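Local coordinates for protein benzoylformate Decarboxylase (Polynucleobacter necessarius, PDB 4K9Q) that probably decarboxylates benzoylformate to benzaldehyde and carbon dioxide, using bound thiamine diphosphate and a magnesium ion, at residues A[56-61]-A[88-93]; A[338-343]-A[381-386]; A[492-497]-A[516-521]. One frame throughout, in Å; residues are numbered along the deposited sequence.

Contact 1 (A[56-61]-A[88-93])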
ATOM      1  N   GLY A  56       4.203  19.592  19.153  1.00  9.10           N
ATOM      2  CA  GLY A  56       3.977  20.767  19.985  1.00 10.45           C
ATOM      3  C   GLY A  56       4.867  21.946  19.596  1.00 12.09           C
ATOM      4  O   GLY A  56       4.392  23.082  19.468  1.00 10.80           O
ATOM      5  N   LEU A  57       6.165  21.690  19.411  1.00  9.82           N
ATOM      6  CA  LEU A  57       7.085  22.746  19.001  1.00  9.57           C
ATOM      7  C   LEU A  57       6.703  23.331  17.636  1.00 10.81           C
ATOM      8  O   LEU A  57       6.634  24.552  17.473  1.00 11.70           O
ATOM      9  CB  LEU A  57       8.520  22.228  18.976  1.00  9.50           C
ATOM     10  CG  LEU A  57       9.590  23.264  18.628  1.00 10.35           C
ATOM     11  CD1 LEU A  57       9.506  24.457  19.586  1.00 11.92           C
ATOM     12  CD2 LEU A  57      10.968  22.616  18.685  1.00 12.09           C
ATOM     13  N   SER A  58       6.452  22.466  16.663  1.00  9.27           N
ATOM     14  CA  SER A  58       6.060  22.917  15.319  1.00 10.50           C
ATOM     15  C   SER A  58       4.765  23.752  15.346  1.00 10.42           C
ATOM     16  O   SER A  58       4.628  24.718  14.602  1.00 11.26           O
ATOM     17  CB  SER A  58       5.919  21.720  14.375  1.00 11.79           C
ATOM     18  OG  SER A  58       5.398  22.126  13.117  1.00 12.80           O
ATOM     19  N   GLN A  59       3.815  23.383  16.205  1.00 11.07           N
ATOM     20  CA  GLN A  59       2.574  24.144  16.308  1.00 13.07           C
ATOM     21  C   GLN A  59       2.877  25.534  16.854  1.00 11.07           C
ATOM     22  O   GLN A  59       2.323  26.531  16.394  1.00 13.11           O
ATOM     23  CB  GLN A  59       1.551  23.430  17.198  1.00 10.20           C
ATOM     24  CG  GLN A  59       0.957  22.158  16.577  1.00 11.25           C
ATOM     25  CD  GLN A  59      -0.244  21.640  17.350  1.00 12.35           C
ATOM     26  OE1 GLN A  59      -0.949  22.405  18.019  1.00 16.31           O
ATOM     27  NE2 GLN A  59      -0.491  20.342  17.263  1.00 13.66           N
ATOM     28  N   SER A  60       3.776  25.591  17.833  1.00 11.00           N
ATOM     29  CA  SER A  60       4.129  26.858  18.453  1.00 11.25           C
ATOM     30  C   SER A  60       4.800  27.785  17.445  1.00 13.72           C
ATOM     31  O   SER A  60       4.481  28.968  17.381  1.00 15.44           O
ATOM     32  CB  SER A  60       5.054  26.627  19.651  1.00 12.60           C
ATOM     33  OG  SER A  60       5.455  27.851  20.259  1.00 12.58           O
ATOM     34  N   LEU A  61       5.719  27.237  16.660  1.00 13.39           N
ATOM     35  CA  LEU A  61       6.552  28.044  15.766  1.00 14.03           C
ATOM     36  C   LEU A  61       5.950  28.293  14.381  1.00 14.08           C
ATOM     37  O   LEU A  61       6.414  29.173  13.660  1.00 14.28           O
ATOM     38  CB  LEU A  61       7.941  27.415  15.621  1.00 12.70           C
ATOM     39  CG  LEU A  61       8.686  27.277  16.951  1.00 16.90           C
ATOM     40  CD1 LEU A  61      10.067  26.712  16.749  1.00 22.45           C
ATOM     41  CD2 LEU A  61       8.765  28.619  17.657  1.00 17.05           C
ATOM     42  N   ASN A  88      -3.627  16.690  13.191  1.00 10.09           N
ATOM     43  CA  ASN A  88      -3.344  18.054  13.673  1.00  9.47           C
ATOM     44  C   ASN A  88      -2.929  18.974  12.515  1.00 10.82           C
ATOM     45  O   ASN A  88      -2.877  20.202  12.677  1.00 10.56           O
ATOM     46  CB  ASN A  88      -2.182  18.042  14.675  1.00  8.95           C
ATOM     47  CG  ASN A  88      -2.583  17.573  16.069  1.00 11.76           C
ATOM     48  OD1 ASN A  88      -3.769  17.493  16.415  1.00 11.59           O
ATOM     49  ND2 ASN A  88      -1.576  17.273  16.889  1.00 12.65           N
ATOM     50  N   LYS A  89      -2.597  18.370  11.374  1.00  9.31           N
ATOM     51  CA  LYS A  89      -2.056  19.091  10.211  1.00 11.19           C
ATOM     52  C   LYS A  89      -0.730  19.797  10.503  1.00 11.47           C
ATOM     53  O   LYS A  89      -0.496  20.934  10.077  1.00 12.18           O
ATOM     54  CB  LYS A  89      -3.096  20.048   9.626  1.00 12.42           C
ATOM     55  CG  LYS A  89      -4.234  19.291   8.934  1.00 15.46           C
ATOM     56  CD  LYS A  89      -5.209  20.201   8.204  1.00 18.21           C
ATOM     57  CE  LYS A  89      -6.128  20.946   9.163  1.00 16.37           C
ATOM     58  NZ  LYS A  89      -7.379  21.350   8.439  1.00 16.28           N
ATOM     59  N   THR A  90       0.154  19.105  11.219  1.00 10.16           N
ATOM     60  CA  THR A  90       1.432  19.693  11.610  1.00  7.90           C
ATOM     61  C   THR A  90       2.493  19.284  10.606  1.00 10.28           C
ATOM     62  O   THR A  90       2.634  18.108  10.303  1.00 11.21           O
ATOM     63  CB  THR A  90       1.858  19.185  12.992  1.00  8.74           C
ATOM     64  OG1 THR A  90       0.781  19.374  13.918  1.00 10.95           O
ATOM     65  CG2 THR A  90       3.119  19.910  13.483  1.00 10.30           C
ATOM     66  N   PRO A  91       3.248  20.262  10.089  1.00 10.07           N
ATOM     67  CA  PRO A  91       4.222  19.992   9.024  1.00 11.08           C
ATOM     68  C   PRO A  91       5.554  19.406   9.528  1.00  9.91           C
ATOM     69  O   PRO A  91       6.605  19.995   9.280  1.00 11.94           O
ATOM     70  CB  PRO A  91       4.429  21.372   8.398  1.00 14.15           C
ATOM     71  CG  PRO A  91       4.197  22.335   9.524  1.00 12.85           C
ATOM     72  CD  PRO A  91       3.128  21.702  10.390  1.00 11.80           C
ATOM     73  N   LEU A  92       5.507  18.259  10.202  1.00 10.69           N
ATOM     74  CA  LEU A  92       6.728  17.611  10.679  1.00  8.82           C
ATOM     75  C   LEU A  92       7.466  16.925   9.539  1.00  9.31           C
ATOM     76  O   LEU A  92       6.844  16.351   8.633  1.00 11.73           O
ATOM     77  CB  LEU A  92       6.397  16.567  11.748  1.00  8.82           C
ATOM     78  CG  LEU A  92       5.699  17.075  12.992  1.00  9.81           C
ATOM     79  CD1 LEU A  92       5.538  15.906  13.971  1.00 12.51           C
ATOM     80  CD2 LEU A  92       6.517  18.233  13.620  1.00  9.78           C
ATOM     81  N   ILE A  93       8.792  16.991   9.581  1.00  8.49           N
ATOM     82  CA  ILE A  93       9.603  16.196   8.669  1.00 11.05           C
ATOM     83  C   ILE A  93      10.140  15.000   9.444  1.00  9.88           C
ATOM     84  O   ILE A  93      11.092  15.125  10.235  1.00 10.16           O
ATOM     85  CB  ILE A  93      10.734  17.030   8.051  1.00 12.55           C
ATOM     86  CG1 ILE A  93      10.129  18.187   7.247  1.00 13.08           C
ATOM     87  CG2 ILE A  93      11.620  16.153   7.156  1.00 10.79           C
ATOM     88  CD1 ILE A  93      11.158  19.159   6.689  1.00 14.42           C
TER

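Contact 2 (A[338-343]-A[381-386])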
ATOM      1  N   SER A 338     -24.258  31.073  30.327  1.00 19.20           N
ATOM      2  CA  SER A 338     -24.299  31.159  31.781  1.00 18.79           C
ATOM      3  C   SER A 338     -22.906  31.372  32.328  1.00 17.82           C
ATOM      4  O   SER A 338     -21.934  30.850  31.774  1.00 16.12           O
ATOM      5  CB  SER A 338     -24.847  29.863  32.376  1.00 18.49           C
ATOM      6  OG  SER A 338     -26.109  29.529  31.835  1.00 23.04           O
ATOM      7  N   PRO A 339     -22.793  32.131  33.429  1.00 18.62           N
ATOM      8  CA  PRO A 339     -21.501  32.227  34.109  1.00 19.36           C
ATOM      9  C   PRO A 339     -21.043  30.867  34.624  1.00 16.24           C
ATOM     10  O   PRO A 339     -21.860  29.954  34.818  1.00 16.25           O
ATOM     11  CB  PRO A 339     -21.784  33.146  35.301  1.00 19.83           C
ATOM     12  CG  PRO A 339     -23.032  33.854  34.970  1.00 19.38           C
ATOM     13  CD  PRO A 339     -23.829  32.954  34.069  1.00 18.94           C
ATOM     14  N   MET A 340     -19.740  30.755  34.855  1.00 16.06           N
ATOM     15  CA  MET A 340     -19.157  29.567  35.446  1.00 13.54           C
ATOM     16  C   MET A 340     -19.902  29.236  36.729  1.00 16.75           C
ATOM     17  O   MET A 340     -20.178  30.130  37.541  1.00 18.13           O
ATOM     18  CB  MET A 340     -17.679  29.811  35.746  1.00 16.14           C
ATOM     19  CG  MET A 340     -16.965  28.612  36.352  1.00 16.51           C
ATOM     20  SD  MET A 340     -15.386  29.081  37.057  1.00 20.96           S
ATOM     21  CE  MET A 340     -15.902  29.977  38.521  1.00 20.32           C
ATOM     22  N   THR A 341     -20.252  27.965  36.893  1.00 16.02           N
ATOM     23  CA  THR A 341     -20.849  27.493  38.144  1.00 15.93           C
ATOM     24  C   THR A 341     -19.788  27.352  39.230  1.00 19.67           C
ATOM     25  O   THR A 341     -18.590  27.376  38.941  1.00 17.72           O
ATOM     26  CB  THR A 341     -21.561  26.137  37.960  1.00 18.38           C
ATOM     27  OG1 THR A 341     -20.607  25.135  37.587  1.00 21.61           O
ATOM     28  CG2 THR A 341     -22.651  26.239  36.895  1.00 20.96           C
ATOM     29  N   LYS A 342     -20.233  27.224  40.480  1.00 16.90           N
ATOM     30  CA  LYS A 342     -19.332  27.117  41.622  1.00 17.44           C
ATOM     31  C   LYS A 342     -19.571  25.783  42.324  1.00 20.86           C
ATOM     32  O   LYS A 342     -20.642  25.549  42.890  1.00 20.44           O
ATOM     33  CB  LYS A 342     -19.555  28.283  42.597  1.00 19.94           C
ATOM     34  CG  LYS A 342     -19.287  29.673  42.012  1.00 21.55           C
ATOM     35  CD  LYS A 342     -17.806  29.996  41.984  1.00 26.98           C
ATOM     36  CE  LYS A 342     -17.554  31.389  41.410  0.59 30.79           C
ATOM     37  NZ  LYS A 342     -16.113  31.779  41.477  0.56 34.50           N
ATOM     38  N   GLU A 343     -18.576  24.904  42.266  1.00 14.90           N
ATOM     39  CA  GLU A 343     -18.690  23.566  42.833  1.00 14.30           C
ATOM     40  C   GLU A 343     -18.589  23.630  44.360  1.00 15.49           C
ATOM     41  O   GLU A 343     -18.030  24.575  44.915  0.80 12.75           O
ATOM     42  CB  GLU A 343     -17.586  22.667  42.248  1.00 15.62           C
ATOM     43  CG  GLU A 343     -17.565  21.220  42.738  1.00 17.26           C
ATOM     44  CD  GLU A 343     -18.846  20.462  42.423  1.00 25.38           C
ATOM     45  OE1 GLU A 343     -19.783  20.504  43.253  1.00 21.30           O
ATOM     46  OE2 GLU A 343     -18.910  19.807  41.355  1.00 22.21           O
ATOM     47  N   GLN A 381     -14.229  23.197  30.165  1.00 11.37           N
ATOM     48  CA  GLN A 381     -14.855  24.169  29.284  1.00 10.89           C
ATOM     49  C   GLN A 381     -15.679  25.200  30.066  1.00 13.72           C
ATOM     50  O   GLN A 381     -15.793  26.346  29.649  1.00 16.52           O
ATOM     51  CB  GLN A 381     -15.696  23.449  28.234  1.00 12.97           C
ATOM     52  CG  GLN A 381     -14.816  22.689  27.251  1.00 14.36           C
ATOM     53  CD  GLN A 381     -15.587  21.750  26.350  1.00 13.33           C
ATOM     54  OE1 GLN A 381     -16.721  21.380  26.638  1.00 14.94           O
ATOM     55  NE2 GLN A 381     -14.959  21.348  25.250  1.00 14.05           N
ATOM     56  N   ASP A 382     -16.221  24.805  31.212  1.00 12.40           N
ATOM     57  CA  ASP A 382     -16.980  25.753  32.030  1.00 13.41           C
ATOM     58  C   ASP A 382     -16.054  26.727  32.747  1.00 14.94           C
ATOM     59  O   ASP A 382     -16.380  27.904  32.919  1.00 15.13           O
ATOM     60  CB  ASP A 382     -17.829  25.028  33.074  1.00 13.16           C
ATOM     61  CG  ASP A 382     -18.813  25.962  33.767  1.00 16.19           C
ATOM     62  OD1 ASP A 382     -19.531  26.691  33.052  1.00 17.02           O
ATOM     63  OD2 ASP A 382     -18.863  25.972  35.017  1.00 16.70           O
ATOM     64  N   VAL A 383     -14.897  26.226  33.169  1.00 11.47           N
ATOM     65  CA  VAL A 383     -14.032  26.966  34.073  1.00 10.94           C
ATOM     66  C   VAL A 383     -12.999  27.788  33.325  1.00 14.67           C
ATOM     67  O   VAL A 383     -12.857  28.986  33.556  1.00 17.10           O
ATOM     68  CB  VAL A 383     -13.315  26.013  35.060  1.00 11.78           C
ATOM     69  CG1 VAL A 383     -12.276  26.762  35.888  1.00 10.99           C
ATOM     70  CG2 VAL A 383     -14.334  25.307  35.972  1.00 13.09           C
ATOM     71  N   PHE A 384     -12.269  27.127  32.433  1.00 14.15           N
ATOM     72  CA  PHE A 384     -11.223  27.791  31.667  1.00 16.33           C
ATOM     73  C   PHE A 384     -11.796  28.302  30.354  1.00 19.45           C
ATOM     74  O   PHE A 384     -11.753  27.619  29.333  1.00 21.46           O
ATOM     75  CB  PHE A 384     -10.038  26.844  31.410  1.00 15.27           C
ATOM     76  CG  PHE A 384      -9.110  26.685  32.588  1.00 12.86           C
ATOM     77  CD1 PHE A 384      -8.046  27.565  32.777  1.00 14.63           C
ATOM     78  CD2 PHE A 384      -9.303  25.665  33.518  1.00 15.02           C
ATOM     79  CE1 PHE A 384      -7.185  27.427  33.861  1.00 15.29           C
ATOM     80  CE2 PHE A 384      -8.443  25.520  34.598  1.00 17.02           C
ATOM     81  CZ  PHE A 384      -7.387  26.405  34.778  1.00 16.77           C
ATOM     82  N   ARG A 385     -12.348  29.508  30.379  1.00 16.39           N
ATOM     83  CA  ARG A 385     -12.901  30.091  29.165  1.00 17.79           C
ATOM     84  C   ARG A 385     -11.800  30.853  28.437  1.00 18.02           C
ATOM     85  O   ARG A 385     -11.453  31.971  28.805  1.00 22.34           O
ATOM     86  CB  ARG A 385     -14.103  30.974  29.512  1.00 16.97           C
ATOM     87  CG  ARG A 385     -15.134  30.185  30.301  1.00 17.01           C
ATOM     88  CD  ARG A 385     -16.397  30.955  30.633  1.00 16.80           C
ATOM     89  NE  ARG A 385     -17.359  30.064  31.276  1.00 13.81           N
ATOM     90  CZ  ARG A 385     -18.660  30.315  31.394  1.00 18.55           C
ATOM     91  NH1 ARG A 385     -19.162  31.447  30.915  1.00 17.74           N
ATOM     92  NH2 ARG A 385     -19.464  29.430  31.982  1.00 13.88           N
ATOM     93  N   ILE A 386     -11.245  30.214  27.413  1.00 11.95           N
ATOM     94  CA  ILE A 386     -10.064  30.702  26.707  1.00 10.35           C
ATOM     95  C   ILE A 386     -10.415  31.918  25.864  1.00 14.12           C
ATOM     96  O   ILE A 386     -11.291  31.840  25.002  1.00 13.11           O
ATOM     97  CB  ILE A 386      -9.518  29.591  25.779  1.00 10.25           C
ATOM     98  CG1 ILE A 386      -9.294  28.300  26.585  1.00 14.87           C
ATOM     99  CG2 ILE A 386      -8.250  30.046  25.054  1.00 12.51           C
ATOM    100  CD1 ILE A 386      -8.279  28.432  27.700  1.00 13.07           C
TER
HETATM  101  O   HOH W   1     -22.054  27.702  33.357  1.00 20.37           O

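Contact 3 (A[492-497]-A[516-521])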
ATOM      1  N   GLY A 492      12.896  12.959  37.414  1.00 11.59           N
ATOM      2  CA  GLY A 492      13.546  14.132  37.990  1.00 16.94           C
ATOM      3  C   GLY A 492      12.678  15.372  38.161  1.00 15.47           C
ATOM      4  O   GLY A 492      13.191  16.454  38.470  1.00 16.48           O
ATOM      5  N   ALA A 493      11.368  15.230  37.977  1.00 13.74           N
ATOM      6  CA  ALA A 493      10.461  16.362  38.155  1.00 11.43           C
ATOM      7  C   ALA A 493      10.169  16.633  39.628  1.00 13.49           C
ATOM      8  O   ALA A 493      10.234  15.723  40.460  1.00 14.16           O
ATOM      9  CB  ALA A 493       9.150  16.126  37.399  1.00 12.12           C
ATOM     10  N   LYS A 494       9.866  17.889  39.952  1.00 12.33           N
ATOM     11  CA  LYS A 494       9.269  18.213  41.243  1.00 12.69           C
ATOM     12  C   LYS A 494       7.942  17.476  41.250  1.00 16.44           C
ATOM     13  O   LYS A 494       7.170  17.577  40.296  1.00 21.27           O
ATOM     14  CB  LYS A 494       9.039  19.718  41.375  1.00 17.41           C
ATOM     15  CG  LYS A 494      10.298  20.530  41.499  1.00 23.28           C
ATOM     16  CD  LYS A 494      11.093  20.129  42.728  1.00 29.79           C
ATOM     17  CE  LYS A 494      12.260  21.082  42.957  1.00 37.52           C
ATOM     18  NZ  LYS A 494      11.774  22.483  43.151  1.00 33.74           N
ATOM     19  N   SER A 495       7.673  16.711  42.297  1.00 14.05           N
ATOM     20  CA  SER A 495       6.520  15.821  42.300  0.50 13.06           C
ATOM     21  C   SER A 495       5.926  15.679  43.701  1.00 14.58           C
ATOM     22  O   SER A 495       6.652  15.414  44.662  1.00 15.30           O
ATOM     23  CB  SER A 495       6.960  14.448  41.781  0.50 14.02           C
ATOM     24  OG  SER A 495       5.863  13.591  41.542  0.50 11.36           O
ATOM     25  N   LEU A 496       4.616  15.834  43.819  1.00 10.25           N
ATOM     26  CA  LEU A 496       3.961  15.623  45.102  1.00 13.05           C
ATOM     27  C   LEU A 496       2.477  15.386  44.916  1.00 13.56           C
ATOM     28  O   LEU A 496       1.903  15.706  43.868  1.00 14.42           O
ATOM     29  CB  LEU A 496       4.180  16.811  46.038  1.00 17.06           C
ATOM     30  CG  LEU A 496       3.249  18.002  45.823  1.00 18.11           C
ATOM     31  CD1 LEU A 496       3.248  18.922  47.050  1.00 21.10           C
ATOM     32  CD2 LEU A 496       3.676  18.740  44.583  1.00 20.33           C
ATOM     33  N   LYS A 497       1.867  14.816  45.945  1.00 12.59           N
ATOM     34  CA  LYS A 497       0.435  14.581  45.980  1.00 11.93           C
ATOM     35  C   LYS A 497      -0.218  15.548  46.962  1.00 11.87           C
ATOM     36  O   LYS A 497       0.297  15.762  48.068  1.00 18.05           O
ATOM     37  CB  LYS A 497       0.179  13.140  46.413  1.00 16.62           C
ATOM     38  CG  LYS A 497      -1.282  12.725  46.423  1.00 18.80           C
ATOM     39  CD  LYS A 497      -1.380  11.206  46.598  1.00 21.02           C
ATOM     40  CE  LYS A 497      -2.812  10.737  46.708  1.00 34.21           C
ATOM     41  NZ  LYS A 497      -2.896   9.288  47.056  1.00 48.66           N
ATOM     42  N   GLY A 516      10.705  25.046  35.642  1.00 16.04           N
ATOM     43  CA  GLY A 516      11.108  23.667  35.450  1.00 12.78           C
ATOM     44  C   GLY A 516       9.837  22.851  35.405  1.00 11.52           C
ATOM     45  O   GLY A 516       8.750  23.415  35.379  1.00 10.91           O
ATOM     46  N   THR A 517       9.979  21.533  35.411  1.00 11.31           N
ATOM     47  CA  THR A 517       8.839  20.640  35.236  1.00 12.89           C
ATOM     48  C   THR A 517       8.381  20.086  36.580  1.00 12.95           C
ATOM     49  O   THR A 517       9.192  19.567  37.352  1.00 12.32           O
ATOM     50  CB  THR A 517       9.210  19.500  34.269  1.00 12.27           C
ATOM     51  OG1 THR A 517       9.488  20.061  32.984  1.00 12.05           O
ATOM     52  CG2 THR A 517       8.072  18.479  34.136  1.00 11.45           C
ATOM     53  N   SER A 518       7.080  20.203  36.840  1.00 10.55           N
ATOM     54  CA  SER A 518       6.467  19.765  38.094  1.00 12.13           C
ATOM     55  C   SER A 518       5.301  18.809  37.835  1.00 13.69           C
ATOM     56  O   SER A 518       4.616  18.915  36.816  1.00 13.72           O
ATOM     57  CB  SER A 518       5.942  20.976  38.874  1.00 13.83           C
ATOM     58  OG  SER A 518       6.990  21.830  39.322  1.00 16.35           O
ATOM     59  N   VAL A 519       5.072  17.894  38.775  1.00 11.05           N
ATOM     60  CA  VAL A 519       3.904  17.024  38.760  1.00 12.03           C
ATOM     61  C   VAL A 519       3.129  17.197  40.064  1.00 12.67           C
ATOM     62  O   VAL A 519       3.687  17.056  41.158  1.00 13.02           O
ATOM     63  CB  VAL A 519       4.305  15.545  38.569  1.00 12.72           C
ATOM     64  CG1 VAL A 519       3.088  14.629  38.644  1.00 12.77           C
ATOM     65  CG2 VAL A 519       5.023  15.373  37.243  1.00  8.83           C
ATOM     66  N   ILE A 520       1.851  17.524  39.939  1.00 10.34           N
ATOM     67  CA  ILE A 520       0.970  17.670  41.090  1.00 11.08           C
ATOM     68  C   ILE A 520      -0.150  16.647  40.966  1.00 13.74           C
ATOM     69  O   ILE A 520      -0.962  16.720  40.049  1.00 12.15           O
ATOM     70  CB  ILE A 520       0.382  19.089  41.154  1.00 10.48           C
ATOM     71  CG1 ILE A 520       1.522  20.111  41.197  1.00 11.45           C
ATOM     72  CG2 ILE A 520      -0.554  19.236  42.356  1.00 15.04           C
ATOM     73  CD1 ILE A 520       1.079  21.561  41.140  1.00 13.76           C
ATOM     74  N   VAL A 521      -0.186  15.687  41.884  1.00 10.69           N
ATOM     75  CA  VAL A 521      -1.180  14.622  41.819  1.00  8.69           C
ATOM     76  C   VAL A 521      -2.357  14.977  42.730  1.00 13.72           C
ATOM     77  O   VAL A 521      -2.174  15.257  43.919  1.00 12.68           O
ATOM     78  CB  VAL A 521      -0.554  13.256  42.216  1.00 11.91           C
ATOM     79  CG1 VAL A 521      -1.586  12.133  42.101  1.00 11.66           C
ATOM     80  CG2 VAL A 521       0.689  12.966  41.358  1.00 11.08           C
TER

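Contact 1 (A[56-61]-A[88-93])
The van der Waals part of the contact gathers around Ser-58, which faces the loop residues Thr-90, Pro-91 and Leu-92 from one side of helix 47-61. Thr-90 turns its methyl, CG2, onto the serine: CG2 lies 3.5 Å from Ser-58 CB, tighter than carbons usually pack, and 3.2 Å from Ser-58 OG. From beside it Leu-92 CD2 comes to 3.6 Å of Ser-58 CB, and Pro-91 CD lies at the same 3.6 Å from Ser-58 OG. A serine suits a helix face approached this closely, since it adds little bulk; its OG, anti to the backbone N (chi1 174°), donates or accepts nothing across the contact but is hydrogen-bonded to Lys-63 O just past the end of the helix.

The loop carries the chain from helix 79-88 into strand 93-98 of the parallel six-stranded sheet in the N-terminal thiamine-diphosphate-binding domain. Lys-89, with positive phi, closes the helix in a Schellman motif, and Pro-91 is the centre of an inverse gamma turn. These two bends pass Thr-90 close by the helix, its CA 6.6 Å from the CA of Gln-59.

The polar contacts are indirect. Gln-59 NE2 and Asn-88 ND2 approach to 3.3 Å, but both are donors and do not bond; the two amide planes stand 83° apart. Asp-55, one turn back on helix 47-61, reconciles them: its OD1 is hydrogen-bonded to Gln-59 NE2 and Thr-90 OG1, and its OD2 to Asn-88 ND2. Asn-88 OD1 accepts from Ala-396 N, so both ends of its amide are used, as suits asparagine. Thr-90 OG1, anti to the carbonyl carbon (chi1 -52°), is turned toward Asp-55.

Contact 2 (A[338-343]-A[381-386])
Arg-385 sets CG beside its backbone N (chi1 -55°), and the chain, extended from CG to NE, carries the guanidinium to Ser-338 O; Asp-382 holds its carboxylate carbon CG anti to the backbone N (chi1 -170°), where OD2 can meet Thr-341 N. The contact lies on the surface, where the loop that leads into helix 352-361 passes the C-terminal end of helix 377-383 of the C-terminal thiamine-diphosphate-binding domain, away from the cofactor.

The guanidinium is gripped on two edges. End-on, NH1 and NH2 of Arg-385 both donate to Ser-338 O, NH2 at 2.9 Å; the oxygen lies in the guanidinium plane, while the two nitrogens reach it from opposite faces of its carbonyl plane. Side-on, Arg-385 NE bonds to Asp-382 O at 2.9 Å, and NH2 forms a salt bridge with Asp-382 OD1, which it meets from above the carboxylate plane. These bonds, in or near its plane, fix the rotation of the guanidinium, a task to which arginine, with five N-H groups, is well suited. Met-340 N sits over one guanidinium face, 3.2 Å from Arg-385 NH2, but both are donors and no bond forms.

The other carboxylate oxygen faces Thr-341. Thr-341 N donates to the syn lone pair of Asp-382 OD2 at 3.1 Å with an N-H...O angle of 152°; His-353 NE2 also bonds this oxygen. Met-340 turns its flexible chain across the aspartate, and its sulfur SD ends 4.1 Å from Val-383 CG1, a contact fit for an unbranched apolar chain. A water completes the join, donating to Pro-339 O and to Asp-382 OD1, each at 2.7 Å.

Contact 3 (A[492-497]-A[516-521])
Lys-494 to Lys-497 pair with Ser-518 to Val-521 as neighbouring parallel strands, their axes 8° apart, in a beta-alpha-beta unit whose crossover is helix 501-513. Strand 494-497 is outermost in its sheet within the chain, while strand 517-523 is flanked on its other side by strand 449-455, so one strand is buried and its partner largely exposed.

The tight part is the backbone ladder. Lys-494 N donates to Thr-517 O, 3.2 Å, and Lys-494 O takes a short bond from Val-519 N, 2.6 Å; Leu-496 N donates to Val-519 O, 3.1 Å, and Leu-496 O accepts from Val-521 N, 2.9 Å, in a nearly straight bond of 173° at the hydrogen. Lys-494 and Leu-496 thus each bond both ways, to the residues before and after their partners, as in regular parallel sheet. The face of Val-519 and Val-521 is buried on this inner strand: beta-branched valines suit extended strands, and helix 484-490 covers Val-521. Small Ala-493, just before the strand, can bring CB to 3.4 Å from Thr-517 O and still lie under helix 438-445. Gly-492, with positive phi, ends the preceding helix in a Schellman motif and turns the chain into this strand.

The solvent side runs along the outer strand, where Lys-494, Leu-496 and Lys-497 are exposed, whereas Ile-520 and Ser-518 lie beneath helix 501-513. Lys-494 lays CB 3.6 Å from Ser-518 OG, then bends away, its ammonium making a cation-pi contact with Phe-514; a long aliphatic chain with a charged tip fits a solvent-facing position. Leu-496 holds CG between its backbone N and carbonyl carbon (chi1 82°), and its branch CD2 stops 4.2 Å from Ile-520 CG1.

The three contacts follow one another along the chain without interleaving. Contact 1 lies in the N-terminal domain, about 8 Å from the centre of the chain, whereas contacts 2 and 3 lie farther out, each about 23 Å from it. Centres are about 30 Å apart for contacts 1 and 2, and about 26 Å for contact 3 from either; none touches another. Contact 2 holds a surface loop to helix 377-383, and contact 3 adds the outer strand 494-497 to the C-terminal sheet. That sheet and the one that the loop of contact 1 enters at strand 93-98 share the strand order 2-1-3-4-6-5, consistent with the related cofactor-binding domains of thiamine diphosphate enzymes.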